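Protein toll (Drosophila melanogaster, PDB 4LXR) binds the cleaved cytokine spaetzle C-106 at the cell surface and thereby switches on Toll signalling for dorsal-ventral patterning of the embryo and antifungal defence. Local coordinates at residues D5-M10 / S23-I28; I28-A33 / Y60-K65; F38-T41 / Y47-I50; S90-L95 / D120-L125. All coordinates share one frame; numbering follows the deposited sequence.

Interaction 1: D5-M10 / S23-I28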
loop_
_atom_site.group_PDB
_atom_site.type_symbol
_atom_site.label_atom_id
_atom_site.label_comp_id
_atom_site.label_asym_id
_atom_site.label_seq_id
_atom_site.Cartn_x
_atom_site.Cartn_y
_atom_site.Cartn_z
ATOM N N ASP A 5 -13.820 -9.810 -43.722
ATOM C CA ASP A 5 -14.747 -9.968 -44.839
ATOM C C ASP A 5 -15.824 -11.020 -44.563
ATOM O O ASP A 5 -17.015 -10.752 -44.728
ATOM C CB ASP A 5 -13.992 -10.298 -46.133
ATOM C CG ASP A 5 -14.915 -10.403 -47.337
ATOM O OD1 ASP A 5 -15.403 -11.519 -47.620
ATOM O OD2 ASP A 5 -15.155 -9.371 -48.002
ATOM N N ALA A 6 -15.404 -12.210 -44.141
ATOM C CA ALA A 6 -16.341 -13.298 -43.867
ATOM C C ALA A 6 -17.315 -12.936 -42.745
ATOM O O ALA A 6 -18.461 -13.390 -42.729
ATOM C CB ALA A 6 -15.585 -14.571 -43.525
ATOM N N CYS A 7 -16.854 -12.106 -41.816
ATOM C CA CYS A 7 -17.662 -11.713 -40.671
ATOM C C CYS A 7 -18.747 -10.714 -41.056
ATOM O O CYS A 7 -19.885 -10.817 -40.596
ATOM C CB CYS A 7 -16.782 -11.132 -39.567
ATOM S SG CYS A 7 -17.709 -10.602 -38.117
ATOM N N SER A 8 -18.386 -9.745 -41.895
ATOM C CA SER A 8 -19.339 -8.755 -42.380
ATOM C C SER A 8 -20.375 -9.435 -43.258
ATOM O O SER A 8 -21.568 -9.147 -43.172
ATOM C CB SER A 8 -18.624 -7.668 -43.183
ATOM O OG SER A 8 -17.655 -7.002 -42.396
ATOM N N GLU A 9 -19.901 -10.343 -44.103
ATOM C CA GLU A 9 -20.756 -11.081 -45.024
ATOM C C GLU A 9 -21.788 -11.916 -44.271
ATOM O O GLU A 9 -22.906 -12.120 -44.751
ATOM C CB GLU A 9 -19.902 -11.992 -45.915
ATOM C CG GLU A 9 -20.622 -12.503 -47.143
ATOM C CD GLU A 9 -21.053 -11.372 -48.061
ATOM O OE1 GLU A 9 -20.166 -10.726 -48.658
ATOM O OE2 GLU A 9 -22.274 -11.121 -48.177
ATOM N N MET A 10 -21.405 -12.380 -43.084
ATOM C CA MET A 10 -22.208 -13.319 -42.306
ATOM C C MET A 10 -23.546 -12.752 -41.826
ATOM O O MET A 10 -24.438 -13.497 -41.425
ATOM C CB MET A 10 -21.406 -13.830 -41.111
ATOM C CG MET A 10 -22.043 -15.014 -40.420
ATOM S SD MET A 10 -21.281 -15.382 -38.841
ATOM C CE MET A 10 -20.551 -16.972 -39.204
ATOM N N SER A 23 -8.869 -7.974 -31.597
ATOM C CA SER A 23 -8.300 -8.737 -32.698
ATOM C C SER A 23 -9.127 -9.984 -33.034
ATOM O O SER A 23 -8.812 -10.713 -33.976
ATOM C CB SER A 23 -6.846 -9.099 -32.398
ATOM O OG SER A 23 -6.696 -9.457 -31.036
ATOM N N GLU A 24 -10.201 -10.216 -32.288
ATOM C CA GLU A 24 -11.001 -11.421 -32.491
ATOM C C GLU A 24 -12.385 -11.170 -33.090
ATOM O O GLU A 24 -12.748 -10.043 -33.423
ATOM C CB GLU A 24 -11.135 -12.193 -31.177
ATOM C CG GLU A 24 -12.006 -11.495 -30.154
ATOM C CD GLU A 24 -11.881 -12.093 -28.771
ATOM O OE1 GLU A 24 -12.698 -11.725 -27.894
ATOM O OE2 GLU A 24 -10.975 -12.937 -28.566
ATOM N N TYR A 25 -13.154 -12.244 -33.228
ATOM C CA TYR A 25 -14.510 -12.160 -33.743
ATOM C C TYR A 25 -15.423 -12.932 -32.816
ATOM O O TYR A 25 -15.062 -14.007 -32.357
ATOM C CB TYR A 25 -14.587 -12.743 -35.157
ATOM C CG TYR A 25 -13.673 -12.054 -36.143
ATOM C CD1 TYR A 25 -14.081 -10.896 -36.815
ATOM C CD2 TYR A 25 -12.398 -12.545 -36.393
ATOM C CE1 TYR A 25 -13.244 -10.258 -37.712
ATOM C CE2 TYR A 25 -11.553 -11.914 -37.286
ATOM C CZ TYR A 25 -11.983 -10.769 -37.944
ATOM O OH TYR A 25 -11.143 -10.147 -38.835
ATOM N N GLU A 26 -16.592 -12.384 -32.518
ATOM C CA GLU A 26 -17.577 -13.146 -31.774
ATOM C C GLU A 26 -18.745 -13.498 -32.679
ATOM O O GLU A 26 -19.375 -12.622 -33.262
ATOM C CB GLU A 26 -18.084 -12.403 -30.539
ATOM C CG GLU A 26 -18.930 -13.297 -29.636
ATOM C CD GLU A 26 -19.836 -12.531 -28.689
ATOM O OE1 GLU A 26 -20.761 -11.833 -29.165
ATOM O OE2 GLU A 26 -19.631 -12.638 -27.463
ATOM N N ILE A 27 -19.020 -14.789 -32.796
ATOM C CA ILE A 27 -20.148 -15.250 -33.575
ATOM C C ILE A 27 -21.227 -15.809 -32.660
ATOM O O ILE A 27 -20.930 -16.626 -31.787
ATOM C CB ILE A 27 -19.702 -16.324 -34.555
ATOM C CG1 ILE A 27 -18.621 -15.747 -35.475
ATOM C CG2 ILE A 27 -20.895 -16.837 -35.343
ATOM C CD1 ILE A 27 -18.029 -16.731 -36.439
ATOM N N ILE A 28 -22.471 -15.361 -32.829
ATOM C CA ILE A 28 -23.565 -15.969 -32.070
ATOM C C ILE A 28 -24.610 -16.597 -32.984
ATOM O O ILE A 28 -24.889 -16.096 -34.075
ATOM C CB ILE A 28 -24.232 -15.002 -31.050
ATOM C CG1 ILE A 28 -25.229 -14.074 -31.731
ATOM C CG2 ILE A 28 -23.190 -14.199 -30.292
ATOM C CD1 ILE A 28 -25.763 -13.002 -30.808
#
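Cys-7 and Tyr-25, together with Met-10 and Ile-27, carry this contact: two side chains of helix 4-12 lean on two of strand 24-29 without a single hydrogen bond between them. Both helix residues sit on the face of the helix turned to the strand, one turn apart. At the first pair, Cys-7 CB lies 3.9 Å from Tyr-25 CD1 and also brushes CE1, so the approach to the ring is oblique. The sulfur takes part as well: Cys-7 SG is 5.1 Å from the centroid of the Tyr-25 ring and 65° off its normal, a Cys sulfur-aromatic contact. The disulfide from Cys-7 to Cys-18 limits where that sulfur can go.

At the second pair the side chains cross at about a right angle. Met-10 sets CG anti to its backbone N (chi1 -168°), reaches out from the helix and then bends at its thioether, which brings CE to 3.8 Å from Ile-27 CD1 while SD lies 3.8 Å from Ile-27 CG2. The methionine end thus straddles two branches of the isoleucine. Against this close apolar seam, the far side of the helix is loose: Asp-5, Ser-8 and Glu-9 are exposed, and Ser-8 OG turns back to bond Arg-4 O.

The strand's other face looks toward the ligand, where Glu-26 bonds the backbone N of Leu-16 of the spaetzle chain. Strand 24-29 itself runs between strands 17-21 and 38-43, and helix 4-12 packs beside it, with Cys-7 touching Pro-20 and Met-10 reaching Pro-64.

Interaction 2: I28-A33 / Y60-K65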
loop_
_atom_site.group_PDB
_atom_site.type_symbol
_atom_site.label_atom_id
_atom_site.label_comp_id
_atom_site.label_asym_id
_atom_site.label_seq_id
_atom_site.Cartn_x
_atom_site.Cartn_y
_atom_site.Cartn_z
ATOM N N ILE A 28 -22.471 -15.361 -32.829
ATOM C CA ILE A 28 -23.565 -15.969 -32.070
ATOM C C ILE A 28 -24.610 -16.597 -32.984
ATOM O O ILE A 28 -24.889 -16.096 -34.075
ATOM C CB ILE A 28 -24.232 -15.002 -31.050
ATOM C CG1 ILE A 28 -25.229 -14.074 -31.731
ATOM C CG2 ILE A 28 -23.190 -14.199 -30.292
ATOM C CD1 ILE A 28 -25.763 -13.002 -30.808
ATOM N N CYS A 29 -25.157 -17.721 -32.534
ATOM C CA CYS A 29 -26.148 -18.464 -33.295
ATOM C C CYS A 29 -27.233 -18.965 -32.342
ATOM O O CYS A 29 -26.923 -19.571 -31.314
ATOM C CB CYS A 29 -25.494 -19.648 -34.011
ATOM S SG CYS A 29 -24.097 -19.236 -35.108
ATOM N N PRO A 30 -28.509 -18.688 -32.655
ATOM C CA PRO A 30 -29.007 -17.848 -33.753
ATOM C C PRO A 30 -28.693 -16.367 -33.542
ATOM O O PRO A 30 -28.313 -15.964 -32.442
ATOM C CB PRO A 30 -30.526 -18.060 -33.697
ATOM C CG PRO A 30 -30.713 -19.338 -32.948
ATOM C CD PRO A 30 -29.607 -19.357 -31.940
ATOM N N ALA A 31 -28.863 -15.572 -34.596
ATOM C CA ALA A 31 -28.502 -14.159 -34.582
ATOM C C ALA A 31 -29.153 -13.358 -33.458
ATOM O O ALA A 31 -28.486 -12.582 -32.778
ATOM C CB ALA A 31 -28.817 -13.519 -35.935
ATOM N N ASN A 32 -30.451 -13.539 -33.257
ATOM C CA ASN A 32 -31.179 -12.651 -32.353
ATOM C C ASN A 32 -31.362 -13.206 -30.946
ATOM O O ASN A 32 -32.244 -12.767 -30.209
ATOM C CB ASN A 32 -32.539 -12.268 -32.953
ATOM C CG ASN A 32 -32.614 -10.799 -33.358
ATOM O OD1 ASN A 32 -32.088 -10.400 -34.400
ATOM N ND2 ASN A 32 -33.283 -9.992 -32.538
ATOM N N ALA A 33 -30.517 -14.154 -30.564
ATOM C CA ALA A 33 -30.729 -14.879 -29.319
ATOM C C ALA A 33 -30.146 -14.198 -28.081
ATOM O O ALA A 33 -29.007 -13.727 -28.085
ATOM C CB ALA A 33 -30.204 -16.312 -29.439
ATOM N N TYR A 60 -26.554 -29.091 -32.781
ATOM C CA TYR A 60 -25.378 -28.836 -33.622
ATOM C C TYR A 60 -25.734 -28.399 -35.050
ATOM O O TYR A 60 -24.880 -27.922 -35.795
ATOM C CB TYR A 60 -24.436 -30.046 -33.648
ATOM C CG TYR A 60 -23.604 -30.191 -32.393
ATOM C CD1 TYR A 60 -22.689 -29.209 -32.025
ATOM C CD2 TYR A 60 -23.721 -31.318 -31.578
ATOM C CE1 TYR A 60 -21.927 -29.336 -30.875
ATOM C CE2 TYR A 60 -22.957 -31.456 -30.435
ATOM C CZ TYR A 60 -22.060 -30.460 -30.087
ATOM O OH TYR A 60 -21.304 -30.589 -28.945
ATOM N N GLN A 61 -27.003 -28.564 -35.411
ATOM C CA GLN A 61 -27.548 -28.116 -36.684
ATOM C C GLN A 61 -27.499 -26.592 -36.790
ATOM O O GLN A 61 -27.527 -26.029 -37.888
ATOM C CB GLN A 61 -28.999 -28.576 -36.783
ATOM C CG GLN A 61 -29.590 -28.600 -38.173
ATOM C CD GLN A 61 -30.996 -29.181 -38.177
ATOM O OE1 GLN A 61 -31.571 -29.438 -37.115
ATOM N NE2 GLN A 61 -31.555 -29.396 -39.369
ATOM N N GLN A 62 -27.435 -25.919 -35.646
ATOM C CA GLN A 62 -27.447 -24.460 -35.646
ATOM C C GLN A 62 -26.038 -23.877 -35.692
ATOM O O GLN A 62 -25.851 -22.694 -35.429
ATOM C CB GLN A 62 -28.210 -23.923 -34.434
ATOM C CG GLN A 62 -29.646 -24.396 -34.373
ATOM C CD GLN A 62 -30.263 -24.225 -33.000
ATOM O OE1 GLN A 62 -30.143 -23.170 -32.379
ATOM N NE2 GLN A 62 -30.932 -25.267 -32.518
ATOM N N LEU A 63 -25.052 -24.715 -36.007
ATOM C CA LEU A 63 -23.674 -24.256 -36.168
ATOM C C LEU A 63 -23.662 -23.336 -37.382
ATOM O O LEU A 63 -24.473 -23.511 -38.279
ATOM C CB LEU A 63 -22.757 -25.447 -36.444
ATOM C CG LEU A 63 -21.649 -25.971 -35.520
ATOM C CD1 LEU A 63 -21.686 -25.444 -34.091
ATOM C CD2 LEU A 63 -21.682 -27.506 -35.544
ATOM N N PRO A 64 -22.747 -22.354 -37.418
ATOM C CA PRO A 64 -22.633 -21.571 -38.653
ATOM C C PRO A 64 -22.199 -22.466 -39.821
ATOM O O PRO A 64 -21.450 -23.410 -39.608
ATOM C CB PRO A 64 -21.543 -20.545 -38.318
ATOM C CG PRO A 64 -20.738 -21.190 -37.241
ATOM C CD PRO A 64 -21.729 -21.979 -36.422
ATOM N N LYS A 65 -22.678 -22.177 -41.029
ATOM C CA LYS A 65 -22.315 -22.943 -42.220
ATOM C C LYS A 65 -21.211 -22.247 -43.008
ATOM O O LYS A 65 -21.221 -21.023 -43.143
ATOM C CB LYS A 65 -23.529 -23.119 -43.135
ATOM C CG LYS A 65 -24.678 -23.913 -42.548
ATOM C CD LYS A 65 -25.800 -24.073 -43.574
ATOM C CE LYS A 65 -26.873 -25.054 -43.106
ATOM N NZ LYS A 65 -27.871 -24.451 -42.175
#
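Cys-29 meets Gln-62 and Pro-64 through van der Waals packing alone. The cysteine points its CB at the loop, and the nearest atom there is a backbone oxygen: Cys-29 CB stands 3.4 Å from Gln-62 O. With SG anti to the carbonyl carbon (chi1 -56°), the sulfur lies alongside Pro-64, two residues past Gln-62, Cys-29 SG being 3.9 Å from Pro-64 CD. Apolar contact at this point is therefore sulfur against a ring methylene.

The covalent element is the disulfide from Cys-29 to Cys-16, which pins the end of strand 24-29 and probably limits how far the Cys-29 sulfur can move from Pro-64. Cystines of this kind belong to the N-terminal cap of a leucine-rich-repeat ectodomain, where short antiparallel strands close the end of the solenoid. Beyond the strand the chain turns away sharply: the peptide before Pro-30 is cis, and a type I beta turn runs from Pro-30 to Ala-33, closed by a weak Ala-33 N to Pro-30 O bond.

The polar group comes from the more exposed side. The Gln-62 side chain extends beyond CG and slants across Pro-30, so that Gln-62 OE1 is 3.9 Å from Pro-30 CD and equally near CG. This oxygen only brushes the ring; its hydrogen bond goes to Thr-37 OG1, just ahead of strand 38-43. Within the loop, Leu-63 N bonds Tyr-60 O at 3.2 Å.

Interaction 3: F38-T41 / Y47-I50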
loop_
_atom_site.group_PDB
_atom_site.type_symbol
_atom_site.label_atom_id
_atom_site.label_comp_id
_atom_site.label_asym_id
_atom_site.label_seq_id
_atom_site.Cartn_x
_atom_site.Cartn_y
_atom_site.Cartn_z
ATOM N N PHE A 38 -24.881 -21.338 -29.762
ATOM C CA PHE A 38 -23.439 -21.283 -29.942
ATOM C C PHE A 38 -22.930 -19.863 -29.876
ATOM O O PHE A 38 -23.545 -18.937 -30.400
ATOM C CB PHE A 38 -23.035 -21.898 -31.274
ATOM C CG PHE A 38 -23.415 -23.337 -31.398
ATOM C CD1 PHE A 38 -22.663 -24.321 -30.778
ATOM C CD2 PHE A 38 -24.536 -23.710 -32.109
ATOM C CE1 PHE A 38 -23.012 -25.648 -30.888
ATOM C CE2 PHE A 38 -24.891 -25.040 -32.218
ATOM C CZ PHE A 38 -24.129 -26.007 -31.605
ATOM N N ARG A 39 -21.796 -19.704 -29.216
ATOM C CA ARG A 39 -21.089 -18.449 -29.220
ATOM C C ARG A 39 -19.653 -18.786 -29.537
ATOM O O ARG A 39 -18.984 -19.439 -28.749
ATOM C CB ARG A 39 -21.191 -17.761 -27.859
ATOM C CG ARG A 39 -20.627 -16.360 -27.848
ATOM C CD ARG A 39 -20.694 -15.737 -26.459
ATOM N NE ARG A 39 -22.010 -15.885 -25.841
ATOM C CZ ARG A 39 -22.969 -14.965 -25.894
ATOM N NH1 ARG A 39 -22.767 -13.827 -26.539
ATOM N NH2 ARG A 39 -24.135 -15.185 -25.300
ATOM N N LEU A 40 -19.187 -18.363 -30.702
ATOM C CA LEU A 40 -17.832 -18.675 -31.121
ATOM C C LEU A 40 -16.917 -17.473 -31.031
ATOM O O LEU A 40 -17.261 -16.385 -31.481
ATOM C CB LEU A 40 -17.814 -19.214 -32.551
ATOM C CG LEU A 40 -18.379 -20.609 -32.814
ATOM C CD1 LEU A 40 -19.868 -20.528 -33.147
ATOM C CD2 LEU A 40 -17.618 -21.194 -33.970
ATOM N N THR A 41 -15.741 -17.676 -30.454
ATOM C CA THR A 41 -14.725 -16.637 -30.443
ATOM C C THR A 41 -13.561 -17.103 -31.299
ATOM O O THR A 41 -12.956 -18.149 -31.043
ATOM C CB THR A 41 -14.240 -16.332 -29.022
ATOM O OG1 THR A 41 -15.351 -15.927 -28.217
ATOM C CG2 THR A 41 -13.191 -15.225 -29.036
ATOM N N TYR A 47 -6.596 -19.419 -32.000
ATOM C CA TYR A 47 -7.547 -20.304 -31.356
ATOM C C TYR A 47 -8.986 -20.057 -31.784
ATOM O O TYR A 47 -9.337 -18.976 -32.285
ATOM C CB TYR A 47 -7.417 -20.207 -29.839
ATOM C CG TYR A 47 -8.092 -19.005 -29.223
ATOM C CD1 TYR A 47 -7.466 -17.763 -29.202
ATOM C CD2 TYR A 47 -9.350 -19.118 -28.634
ATOM C CE1 TYR A 47 -8.081 -16.661 -28.620
ATOM C CE2 TYR A 47 -9.973 -18.023 -28.059
ATOM C CZ TYR A 47 -9.335 -16.800 -28.059
ATOM O OH TYR A 47 -9.951 -15.715 -27.483
ATOM N N VAL A 48 -9.812 -21.076 -31.597
ATOM C CA VAL A 48 -11.251 -20.925 -31.714
ATOM C C VAL A 48 -11.873 -21.465 -30.432
ATOM O O VAL A 48 -11.548 -22.569 -30.005
ATOM C CB VAL A 48 -11.814 -21.651 -32.965
ATOM C CG1 VAL A 48 -11.358 -23.116 -33.012
ATOM C CG2 VAL A 48 -13.330 -21.563 -33.003
ATOM N N GLN A 49 -12.719 -20.664 -29.787
ATOM C CA GLN A 49 -13.523 -21.170 -28.677
ATOM C C GLN A 49 -14.959 -21.405 -29.122
ATOM O O GLN A 49 -15.582 -20.534 -29.719
ATOM C CB GLN A 49 -13.497 -20.236 -27.459
ATOM C CG GLN A 49 -14.407 -20.726 -26.325
ATOM C CD GLN A 49 -14.481 -19.793 -25.121
ATOM O OE1 GLN A 49 -15.290 -18.862 -25.087
ATOM N NE2 GLN A 49 -13.654 -20.058 -24.117
ATOM N N ILE A 50 -15.479 -22.598 -28.861
ATOM C CA ILE A 50 -16.893 -22.841 -29.076
ATOM C C ILE A 50 -17.575 -22.953 -27.720
ATOM O O ILE A 50 -17.303 -23.877 -26.960
ATOM C CB ILE A 50 -17.147 -24.101 -29.908
ATOM C CG1 ILE A 50 -16.330 -24.053 -31.194
ATOM C CG2 ILE A 50 -18.623 -24.232 -30.233
ATOM C CD1 ILE A 50 -16.079 -25.414 -31.791
HETATM O O HOH W 1 -16.898 -18.063 -27.188
#
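Leu-40 and Ile-50 form the apolar centre, lying side by side and pointing the same way as a non-hydrogen-bonded antiparallel pair. Leu-40 CD2 comes within 4.2 Å of Ile-50 CG1 and, more loosely, reaches the CG2 methyl of Val-48. Phe-38 extends the same face: its CD1 meets Ile-50 CG2 at 4.1 Å, the methyl approaching the ring obliquely. Leu-95 also packs on Ile-50.

Outward from this core comes the backbone. Thr-41 and Gln-49 are a hydrogen-bonded pair: Thr-41 N donates to Gln-49 O at 3.0 Å and Gln-49 N to Thr-41 O at 2.8 Å. These bonds tie strands 38-43 and 47-52 into a beta hairpin, with 165° between the directions of segments 38-41 and 47-50.

The opposite face is polar. A water donates both its hydrogens, to Arg-39 O and to Gln-49 OE1, and accepts from Thr-41 OG1 at 2.8 Å; the threonine carries OG1 beside its backbone N (chi1 -58°), leaving CG2 to touch Tyr-47 OH at 3.6 Å. With OE1 taking the water, the Gln-49 amide gives NE2 to Gln-76 OE1 on strand 74-78.

The chemistry implies a two-sided hairpin: an oily face turned into the domain, and a hydrated one with a threonine hydroxyl and a glutamine amide whose rotation is probably fixed by their bonds.

Interaction 4: S90-L95 / D120-L125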
loop_
_atom_site.group_PDB
_atom_site.type_symbol
_atom_site.label_atom_id
_atom_site.label_comp_id
_atom_site.label_asym_id
_atom_site.label_seq_id
_atom_site.Cartn_x
_atom_site.Cartn_y
_atom_site.Cartn_z
ATOM N N SER A 90 -15.551 -34.356 -36.837
ATOM C CA SER A 90 -16.620 -33.986 -37.759
ATOM C C SER A 90 -17.220 -32.600 -37.476
ATOM O O SER A 90 -17.580 -31.878 -38.401
ATOM C CB SER A 90 -17.703 -35.060 -37.776
ATOM O OG SER A 90 -17.224 -36.220 -38.434
ATOM N N ILE A 91 -17.333 -32.225 -36.208
ATOM C CA ILE A 91 -17.720 -30.849 -35.885
ATOM C C ILE A 91 -16.652 -29.875 -36.394
ATOM O O ILE A 91 -16.968 -28.876 -37.054
ATOM C CB ILE A 91 -17.947 -30.649 -34.371
ATOM C CG1 ILE A 91 -19.215 -31.379 -33.936
ATOM C CG2 ILE A 91 -18.053 -29.164 -34.036
ATOM C CD1 ILE A 91 -19.183 -31.833 -32.496
ATOM N N LEU A 92 -15.388 -30.193 -36.126
ATOM C CA LEU A 92 -14.278 -29.349 -36.568
ATOM C C LEU A 92 -14.176 -29.260 -38.105
ATOM O O LEU A 92 -13.916 -28.168 -38.648
ATOM C CB LEU A 92 -12.952 -29.793 -35.928
ATOM C CG LEU A 92 -12.934 -29.945 -34.397
ATOM C CD1 LEU A 92 -11.526 -30.132 -33.847
ATOM C CD2 LEU A 92 -13.625 -28.793 -33.694
ATOM N N ASP A 93 -14.387 -30.381 -38.803
ATOM C CA ASP A 93 -14.425 -30.361 -40.270
ATOM C C ASP A 93 -15.497 -29.392 -40.758
ATOM O O ASP A 93 -15.258 -28.612 -41.668
ATOM C CB ASP A 93 -14.726 -31.739 -40.881
ATOM C CG ASP A 93 -13.683 -32.790 -40.532
ATOM O OD1 ASP A 93 -12.544 -32.422 -40.192
ATOM O OD2 ASP A 93 -14.011 -33.993 -40.593
ATOM N N TYR A 94 -16.675 -29.459 -40.142
ATOM C CA TYR A 94 -17.822 -28.648 -40.536
ATOM C C TYR A 94 -17.467 -27.170 -40.479
ATOM O O TYR A 94 -17.875 -26.387 -41.332
ATOM C CB TYR A 94 -19.001 -28.911 -39.601
ATOM C CG TYR A 94 -20.319 -28.359 -40.094
ATOM C CD1 TYR A 94 -21.041 -29.023 -41.083
ATOM C CD2 TYR A 94 -20.842 -27.171 -39.573
ATOM C CE1 TYR A 94 -22.247 -28.527 -41.536
ATOM C CE2 TYR A 94 -22.044 -26.667 -40.018
ATOM C CZ TYR A 94 -22.743 -27.350 -41.004
ATOM O OH TYR A 94 -23.941 -26.862 -41.453
ATOM N N LEU A 95 -16.699 -26.801 -39.466
ATOM C CA LEU A 95 -16.288 -25.425 -39.269
ATOM C C LEU A 95 -15.054 -25.095 -40.104
ATOM O O LEU A 95 -14.583 -23.958 -40.111
ATOM C CB LEU A 95 -16.021 -25.184 -37.788
ATOM C CG LEU A 95 -17.283 -25.299 -36.937
ATOM C CD1 LEU A 95 -16.949 -25.180 -35.435
ATOM C CD2 LEU A 95 -18.275 -24.227 -37.391
ATOM N N ASP A 120 -11.446 -40.066 -33.198
ATOM C CA ASP A 120 -11.107 -40.455 -34.571
ATOM C C ASP A 120 -10.653 -39.224 -35.381
ATOM O O ASP A 120 -11.222 -38.136 -35.231
ATOM C CB ASP A 120 -12.306 -41.104 -35.276
ATOM C CG ASP A 120 -12.602 -42.533 -34.780
ATOM O OD1 ASP A 120 -11.821 -43.104 -33.984
ATOM O OD2 ASP A 120 -13.632 -43.097 -35.211
ATOM N N ARG A 121 -9.625 -39.401 -36.216
ATOM C CA ARG A 121 -9.042 -38.321 -37.030
ATOM C C ARG A 121 -8.310 -37.208 -36.240
ATOM O O ARG A 121 -7.776 -36.268 -36.829
ATOM C CB ARG A 121 -10.077 -37.736 -38.009
ATOM C CG ARG A 121 -10.904 -38.813 -38.731
ATOM C CD ARG A 121 -11.554 -38.277 -40.021
ATOM N NE ARG A 121 -12.493 -37.177 -39.773
ATOM C CZ ARG A 121 -13.767 -37.347 -39.416
ATOM N NH1 ARG A 121 -14.270 -38.569 -39.253
ATOM N NH2 ARG A 121 -14.547 -36.301 -39.221
ATOM N N LEU A 122 -8.254 -37.328 -34.916
ATOM C CA LEU A 122 -7.487 -36.380 -34.111
ATOM C C LEU A 122 -6.213 -36.972 -33.507
ATOM O O LEU A 122 -5.719 -36.478 -32.480
ATOM C CB LEU A 122 -8.365 -35.752 -33.014
ATOM C CG LEU A 122 -9.461 -34.876 -33.636
ATOM C CD1 LEU A 122 -10.395 -34.280 -32.589
ATOM C CD2 LEU A 122 -8.826 -33.793 -34.470
ATOM N N HIS A 123 -5.690 -38.023 -34.140
ATOM C CA HIS A 123 -4.468 -38.700 -33.677
ATOM C C HIS A 123 -3.215 -37.828 -33.835
ATOM O O HIS A 123 -2.168 -38.141 -33.275
ATOM C CB HIS A 123 -4.265 -40.049 -34.402
ATOM C CG HIS A 123 -5.370 -41.031 -34.170
ATOM N ND1 HIS A 123 -6.410 -40.791 -33.293
ATOM C CD2 HIS A 123 -5.619 -42.242 -34.724
ATOM C CE1 HIS A 123 -7.243 -41.818 -33.310
ATOM N NE2 HIS A 123 -6.785 -42.711 -34.172
ATOM N N GLY A 124 -3.330 -36.736 -34.587
ATOM C CA GLY A 124 -2.248 -35.767 -34.717
ATOM C C GLY A 124 -2.053 -34.768 -33.575
ATOM O O GLY A 124 -1.060 -34.020 -33.576
ATOM N N LEU A 125 -2.970 -34.756 -32.604
ATOM C CA LEU A 125 -2.938 -33.764 -31.513
ATOM C C LEU A 125 -1.704 -33.893 -30.622
ATOM O O LEU A 125 -1.242 -35.004 -30.339
ATOM C CB LEU A 125 -4.190 -33.857 -30.626
ATOM C CG LEU A 125 -5.574 -33.466 -31.167
ATOM C CD1 LEU A 125 -6.605 -33.845 -30.133
ATOM C CD2 LEU A 125 -5.683 -31.940 -31.518
HETATM O O HOH W 2 -16.808 -39.487 -39.410
HETATM O O HOH W 3 -10.937 -34.727 -39.936
#
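Arg-121 presents its guanidinium edge-on to helix 88-94, and every partner it has across this contact sits at the rim of the group rather than on a face. One nitrogen does the direct work: NH2 donates to Ser-90 OG at 2.8 Å, the hydroxyl oxygen lying in the guanidinium plane and the bond nearly straight at 166°; it also donates to Asp-93 OD2 at 2.7 Å, a salt bridge whose partner is tilted out of that plane. The oxygen is met on its syn side but well out of the carboxylate plane, and the two flat groups stand 33° apart.

The direct pairing is one-pronged, through NH2 alone; a water closes the second arm, accepting from Arg-121 NE at 2.9 Å, where it lies in the guanidinium plane, and donating to Asp-93 OD1 at 2.8 Å. A further water takes Arg-121 NH1. A bend at chi3 (-62°) turns the group toward the helix, where Ser-90 and Asp-93 stand one turn apart. Replacing Ser-90 with an alanine would probably leave one N-H of NH2 without its mate and the guanidinium freer to turn about its salt bridge.

Beneath this exposed polar clasp the contact is loosely apolar, Leu-92 CD1 lying 4.5 Å from Leu-122 CD1; Leu-122 also packs on Leu-103. Strand 102-106 follows the helix by way of the short strand 97-98, and strand 127-131 follows the loop; the two run parallel, consistent with the start of the leucine-rich-repeat solenoid, where segments connecting neighbouring parallel strands pack on each other.

Overall arrangement
Interactions 1, 2 and 3 share the antiparallel start of the ectodomain; interaction 4 lies further along, between segments that connect parallel strands. Interaction 1 is the buried one, all sulfur, ring and methyl; 2 is half buried and draws on the same strand 24-29, meeting 1 where Met-10 packs on Pro-64. Interaction 3, nested in the loop closed by 2, adds backbone hydrogen bonds and a water, and its strand 38-43 lies next to 24-29. Interaction 4 is nearer the surface and alone relies on charge. Leu-95 packs against both the hairpin of 3 and Pro-64 of 2, so apolar packing links segment 90-95 to interactions 2 and 3, while the charged pair of interaction 4 lies on the exposed side.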